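Beta-glucuronidase (uncultured Clostridium sp., PDB 6U7J) hydrolyses beta-D-glucuronides as a gut-microbial glycoside hydrolase of family 2, and probably helps to reactivate estrogens by releasing them from their glucuronides. Local coordinates at residues F83-L88 and E130-G135; I107-K112 and A126-M131. One frame throughout, in Å; residues are numbered along the deposited sequence.

Interaction 1. Residues F83-L88 and E130-G135; sequences FAVPRL and EMANEG
Strand 76-85 ends here by pairing with the first residue of strand 135-144: two backbone hydrogen bonds fix the register of 83-88 on its partner, while the side chains of Val85, Arg87 and Glu134 contribute much of the contact. The side chain of Phe83 packs on Leu139 of strand 135-144, and its backbone bonds to Asn137. At Ala84 the contact is carried by the alpha carbon: CA sits 3.2 Å from Gly135 O, with the geometry of a CA-H...O contact, and Ala84 O turns the other way to accept from Lys22 NZ. Val85 is the centre. Its N gives a bond of 3.0 Å to Gly135 O, reaching that oxygen from above the carbonyl plane, and its O takes the return bond from Gly135 N at 2.8 Å, nearly straight (166°) and on a lone pair. The two bonds make Val85 and Gly135 an antiparallel hydrogen-bonded pair. Gly135 takes up a positive phi, where a CB would run into the preceding carbonyl. With CG1 anti to its backbone N (chi1 -175°), Val85 turns CG2 across to the loop, in apolar contact with Ala132 CB at 4.0 Å. CG2 also closely approaches Asn133 O (3.3 Å), which accepts from Asn137 ND2. Beyond Pro86 the extended side chain of Glu134 crosses that of Arg87 obliquely, its OE2 3.1 Å from Arg87 CG. Guanidinium and carboxylate stand almost perpendicular (88°) and do not pair: Arg87 NE remains 5.0 Å from Glu134 OE2, and Arg87 NH2 bonds instead to Gln273 O of the second subunit. The arrangement is an antiparallel strand-end pairing in the jelly-roll-like sugar-binding domain of family 2 glycosidases, where the end of the strand takes part in a subunit interface.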
loop_
_atom_site.group_PDB
_atom_site.type_symbol
_atom_site.label_atom_id
_atom_site.label_comp_id
_atom_site.label_asym_id
_atom_site.label_seq_id
_atom_site.Cartn_x
_atom_site.Cartn_y
_atom_site.Cartn_z
ATOM N N PHE B 83 -35.713 -27.982 3.823
ATOM C CA PHE B 83 -36.562 -27.313 2.846
ATOM C C PHE B 83 -37.973 -27.884 2.903
ATOM O O PHE B 83 -38.210 -28.972 3.431
ATOM C CB PHE B 83 -35.989 -27.392 1.413
ATOM C CG PHE B 83 -36.056 -28.755 0.772
ATOM C CD1 PHE B 83 -35.011 -29.652 0.905
ATOM C CD2 PHE B 83 -37.142 -29.118 -0.024
ATOM C CE1 PHE B 83 -35.058 -30.888 0.284
ATOM C CE2 PHE B 83 -37.193 -30.357 -0.631
ATOM C CZ PHE B 83 -36.145 -31.237 -0.486
ATOM N N ALA B 84 -38.914 -27.124 2.358
ATOM C CA ALA B 84 -40.328 -27.465 2.421
ATOM C C ALA B 84 -40.884 -27.688 1.024
ATOM O O ALA B 84 -40.557 -26.943 0.091
ATOM C CB ALA B 84 -41.123 -26.363 3.119
ATOM N N VAL B 85 -41.703 -28.723 0.874
ATOM C CA VAL B 85 -42.545 -28.893 -0.308
ATOM C C VAL B 85 -43.937 -28.382 0.044
ATOM O O VAL B 85 -44.559 -28.913 0.980
ATOM C CB VAL B 85 -42.596 -30.357 -0.787
ATOM C CG1 VAL B 85 -43.386 -30.453 -2.104
ATOM C CG2 VAL B 85 -41.201 -30.917 -0.992
ATOM N N PRO B 86 -44.448 -27.369 -0.649
ATOM C CA PRO B 86 -45.796 -26.886 -0.356
ATOM C C PRO B 86 -46.854 -27.929 -0.721
ATOM O O PRO B 86 -46.644 -28.771 -1.600
ATOM C CB PRO B 86 -45.934 -25.634 -1.241
ATOM C CG PRO B 86 -44.560 -25.392 -1.842
ATOM C CD PRO B 86 -43.855 -26.705 -1.820
ATOM N N ARG B 87 -47.990 -27.870 -0.009
ATOM C CA ARG B 87 -49.173 -28.611 -0.421
ATOM C C ARG B 87 -49.513 -28.325 -1.876
ATOM O O ARG B 87 -49.833 -29.241 -2.641
ATOM C CB ARG B 87 -50.371 -28.245 0.460
ATOM C CG ARG B 87 -50.495 -29.064 1.720
ATOM C CD ARG B 87 -51.816 -28.824 2.424
ATOM N NE ARG B 87 -52.031 -27.411 2.687
ATOM C CZ ARG B 87 -51.979 -26.867 3.897
ATOM N NH1 ARG B 87 -51.723 -27.626 4.961
ATOM N NH2 ARG B 87 -52.192 -25.566 4.041
ATOM N N LEU B 88 -49.411 -27.061 -2.286
ATOM C CA LEU B 88 -49.822 -26.650 -3.624
ATOM C C LEU B 88 -48.972 -27.246 -4.745
ATOM O O LEU B 88 -49.329 -27.080 -5.913
ATOM C CB LEU B 88 -49.821 -25.129 -3.692
ATOM C CG LEU B 88 -50.798 -24.581 -2.646
ATOM C CD1 LEU B 88 -50.730 -23.085 -2.531
ATOM C CD2 LEU B 88 -52.217 -25.024 -2.985
ATOM N N GLU B 130 -41.048 -38.651 -6.149
ATOM C CA GLU B 130 -41.583 -39.736 -5.341
ATOM C C GLU B 130 -40.865 -39.894 -4.006
ATOM O O GLU B 130 -41.182 -40.820 -3.252
ATOM C CB GLU B 130 -41.544 -41.052 -6.126
ATOM C CG GLU B 130 -42.412 -41.074 -7.409
ATOM C CD GLU B 130 -43.879 -40.635 -7.202
ATOM O OE1 GLU B 130 -44.480 -40.932 -6.139
ATOM O OE2 GLU B 130 -44.444 -39.996 -8.127
ATOM N N MET B 131 -39.924 -39.016 -3.678
ATOM C CA MET B 131 -39.142 -39.207 -2.468
ATOM C C MET B 131 -39.277 -38.093 -1.446
ATOM O O MET B 131 -39.035 -38.337 -0.257
ATOM C CB MET B 131 -37.666 -39.374 -2.816
ATOM C CG MET B 131 -37.450 -40.155 -4.089
ATOM S SD MET B 131 -35.691 -40.417 -4.316
ATOM C CE MET B 131 -35.453 -39.771 -5.959
ATOM N N ALA B 132 -39.619 -36.879 -1.864
ATOM C CA ALA B 132 -39.726 -35.785 -0.915
ATOM C C ALA B 132 -41.096 -35.809 -0.255
ATOM O O ALA B 132 -42.104 -36.127 -0.893
ATOM C CB ALA B 132 -39.489 -34.445 -1.610
ATOM N N ASN B 133 -41.129 -35.498 1.031
ATOM C CA ASN B 133 -42.392 -35.387 1.742
ATOM C C ASN B 133 -42.977 -33.999 1.552
ATOM O O ASN B 133 -42.257 -33.015 1.349
ATOM C CB ASN B 133 -42.225 -35.642 3.245
ATOM C CG ASN B 133 -41.105 -36.599 3.555
ATOM O OD1 ASN B 133 -41.053 -37.708 3.019
ATOM N ND2 ASN B 133 -40.195 -36.179 4.436
ATOM N N GLU B 134 -44.299 -33.925 1.650
ATOM C CA GLU B 134 -44.953 -32.643 1.856
ATOM C C GLU B 134 -44.463 -32.031 3.163
ATOM O O GLU B 134 -44.269 -32.725 4.163
ATOM C CB GLU B 134 -46.470 -32.825 1.884
ATOM C CG GLU B 134 -47.256 -31.532 1.944
ATOM C CD GLU B 134 -48.757 -31.780 1.982
ATOM O OE1 GLU B 134 -49.332 -32.144 0.930
ATOM O OE2 GLU B 134 -49.358 -31.606 3.067
ATOM N N GLY B 135 -44.244 -30.725 3.153
ATOM C CA GLY B 135 -43.655 -30.103 4.319
ATOM C C GLY B 135 -42.155 -30.310 4.393
ATOM O O GLY B 135 -41.471 -30.344 3.366
#

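Interaction 2. Residues I107-K112 and A126-M131; sequences IYLNGK and ADVTEM
Leu109, the last residue of strand 104-109, reaches across to the loop that follows strand 124-127. Its CB points toward that loop, CG lies anti to the backbone N (chi1 171°), and of the two methyls it is CD2 that makes the contact. CD2 rests against two apolar neighbours, 4.0 Å from Val128 CG1 and 4.0 Å from Met131 CB. Both partners cross the leucine obliquely. Met131 touches it only near the root of its side chain, and its thioether end leads away.

Polar groups bridge the gap beside this apolar patch through one water. The water donates to Met131 O and accepts from Lys112 NZ and from Asn110 ND2, the last at 3.0 Å. Lys112 is folded back so that NZ also bonds to Leu109 O at 3.1 Å, from above the carbonyl plane. That oxygen already receives Lys112 N, closing the type I' turn 109-112. At the end of strand 124-127, Asp127 OD1 accepts from Thr129 N (3.0 Å), an Asx turn, and also from Thr129 OG1. Asn110 is anchored by OD1 on Arg138 N and by ND2 on Asn137 OD1.

Strand 104-109 is paired in the sheet with both 112-118 and 135-144, while Val128 packs on Leu94 of strand 93-98 and Met131 on Ile114 of strand 112-118.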
loop_
_atom_site.group_PDB
_atom_site.type_symbol
_atom_site.label_atom_id
_atom_site.label_comp_id
_atom_site.label_asym_id
_atom_site.label_seq_id
_atom_site.Cartn_x
_atom_site.Cartn_y
_atom_site.Cartn_z
ATOM N N ILE B 107 -25.390 -36.435 -2.652
ATOM C CA ILE B 107 -26.608 -35.760 -2.213
ATOM C C ILE B 107 -27.469 -36.759 -1.451
ATOM O O ILE B 107 -27.783 -37.836 -1.979
ATOM C CB ILE B 107 -27.391 -35.202 -3.413
ATOM C CG1 ILE B 107 -26.508 -34.341 -4.318
ATOM C CG2 ILE B 107 -28.658 -34.484 -2.934
ATOM C CD1 ILE B 107 -25.610 -33.366 -3.599
ATOM N N TYR B 108 -27.869 -36.403 -0.227
ATOM C CA TYR B 108 -28.762 -37.220 0.584
ATOM C C TYR B 108 -30.040 -36.442 0.847
ATOM O O TYR B 108 -29.998 -35.225 1.063
ATOM C CB TYR B 108 -28.134 -37.617 1.932
ATOM C CG TYR B 108 -26.798 -38.331 1.841
ATOM C CD1 TYR B 108 -25.609 -37.615 1.726
ATOM C CD2 TYR B 108 -26.727 -39.724 1.886
ATOM C CE1 TYR B 108 -24.389 -38.270 1.658
ATOM C CE2 TYR B 108 -25.520 -40.382 1.817
ATOM C CZ TYR B 108 -24.350 -39.647 1.706
ATOM O OH TYR B 108 -23.138 -40.295 1.630
ATOM N N LEU B 109 -31.172 -37.147 0.808
ATOM C CA LEU B 109 -32.476 -36.567 1.098
ATOM C C LEU B 109 -33.130 -37.392 2.193
ATOM O O LEU B 109 -33.370 -38.591 2.010
ATOM C CB LEU B 109 -33.363 -36.527 -0.150
ATOM C CG LEU B 109 -34.821 -36.130 0.070
ATOM C CD1 LEU B 109 -34.904 -34.711 0.594
ATOM C CD2 LEU B 109 -35.660 -36.274 -1.217
ATOM N N ASN B 110 -33.416 -36.751 3.326
ATOM C CA ASN B 110 -33.993 -37.424 4.485
ATOM C C ASN B 110 -33.167 -38.649 4.877
ATOM O O ASN B 110 -33.699 -39.695 5.249
ATOM C CB ASN B 110 -35.456 -37.784 4.220
ATOM C CG ASN B 110 -36.304 -36.549 3.999
ATOM O OD1 ASN B 110 -36.175 -35.569 4.731
ATOM N ND2 ASN B 110 -37.139 -36.566 2.967
ATOM N N GLY B 111 -31.842 -38.512 4.794
ATOM C CA GLY B 111 -30.939 -39.569 5.191
ATOM C C GLY B 111 -30.635 -40.602 4.129
ATOM O O GLY B 111 -29.868 -41.529 4.406
ATOM N N LYS B 112 -31.176 -40.468 2.917
ATOM C CA LYS B 112 -30.977 -41.461 1.869
ATOM C C LYS B 112 -30.249 -40.841 0.688
ATOM O O LYS B 112 -30.677 -39.813 0.163
ATOM C CB LYS B 112 -32.311 -42.048 1.389
ATOM C CG LYS B 112 -33.275 -42.446 2.510
ATOM C CD LYS B 112 -34.642 -42.791 1.906
ATOM C CE LYS B 112 -35.620 -41.595 1.950
ATOM N NZ LYS B 112 -35.432 -40.564 0.850
ATOM N N ALA B 126 -31.709 -33.943 -9.604
ATOM C CA ALA B 126 -32.313 -35.196 -9.171
ATOM C C ALA B 126 -33.819 -35.009 -9.147
ATOM O O ALA B 126 -34.306 -34.025 -8.584
ATOM C CB ALA B 126 -31.818 -35.615 -7.781
ATOM N N ASP B 127 -34.546 -35.930 -9.779
ATOM C CA ASP B 127 -35.999 -35.951 -9.684
ATOM C C ASP B 127 -36.365 -36.510 -8.316
ATOM O O ASP B 127 -36.051 -37.663 -8.022
ATOM C CB ASP B 127 -36.581 -36.809 -10.815
ATOM C CG ASP B 127 -38.106 -36.743 -10.895
ATOM O OD1 ASP B 127 -38.786 -37.013 -9.889
ATOM O OD2 ASP B 127 -38.638 -36.432 -11.979
ATOM N N VAL B 128 -36.989 -35.701 -7.467
ATOM C CA VAL B 128 -37.371 -36.151 -6.133
ATOM C C VAL B 128 -38.888 -36.273 -5.991
ATOM O O VAL B 128 -39.405 -36.261 -4.874
ATOM C CB VAL B 128 -36.805 -35.227 -5.044
ATOM C CG1 VAL B 128 -35.294 -35.223 -5.085
ATOM C CG2 VAL B 128 -37.379 -33.826 -5.204
ATOM N N THR B 129 -39.606 -36.376 -7.110
ATOM C CA THR B 129 -41.069 -36.396 -7.080
ATOM C C THR B 129 -41.614 -37.452 -6.127
ATOM O O THR B 129 -42.553 -37.189 -5.372
ATOM C CB THR B 129 -41.620 -36.644 -8.484
ATOM O OG1 THR B 129 -40.944 -35.795 -9.422
ATOM C CG2 THR B 129 -43.117 -36.377 -8.518
ATOM N N GLU B 130 -41.048 -38.651 -6.149
ATOM C CA GLU B 130 -41.583 -39.736 -5.341
ATOM C C GLU B 130 -40.865 -39.894 -4.006
ATOM O O GLU B 130 -41.182 -40.820 -3.252
ATOM C CB GLU B 130 -41.544 -41.052 -6.126
ATOM C CG GLU B 130 -42.412 -41.074 -7.409
ATOM C CD GLU B 130 -43.879 -40.635 -7.202
ATOM O OE1 GLU B 130 -44.480 -40.932 -6.139
ATOM O OE2 GLU B 130 -44.444 -39.996 -8.127
ATOM N N MET B 131 -39.924 -39.016 -3.678
ATOM C CA MET B 131 -39.142 -39.207 -2.468
ATOM C C MET B 131 -39.277 -38.093 -1.446
ATOM O O MET B 131 -39.035 -38.337 -0.257
ATOM C CB MET B 131 -37.666 -39.374 -2.816
ATOM C CG MET B 131 -37.450 -40.155 -4.089
ATOM S SD MET B 131 -35.691 -40.417 -4.316
ATOM C CE MET B 131 -35.453 -39.771 -5.959
HETATM O O HOH W 1 -37.368 -39.162 1.468
#

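Overall arrangement
The two contacts illustrate how one loop can serve different strands with different chemistry. Residues 126-135 run from strand 124-127 to strand 135-144, and Glu130 and Met131 belong to both segments taken from that run. Interaction 1 continues the sheet itself, chiefly by direct backbone bonding at a buried strand end, with a charged, more exposed end where Arg87 bonds to the second subunit. Interaction 2 relies on apolar contact and a water bridge, has a smaller interface, and touches no other chain. Both are partly buried, and their centres lie about 11 Å apart. They meet where Phe83 CE1 packs 3.8 Å from Leu109 CD1, joining their buried sides within the sugar-binding domain.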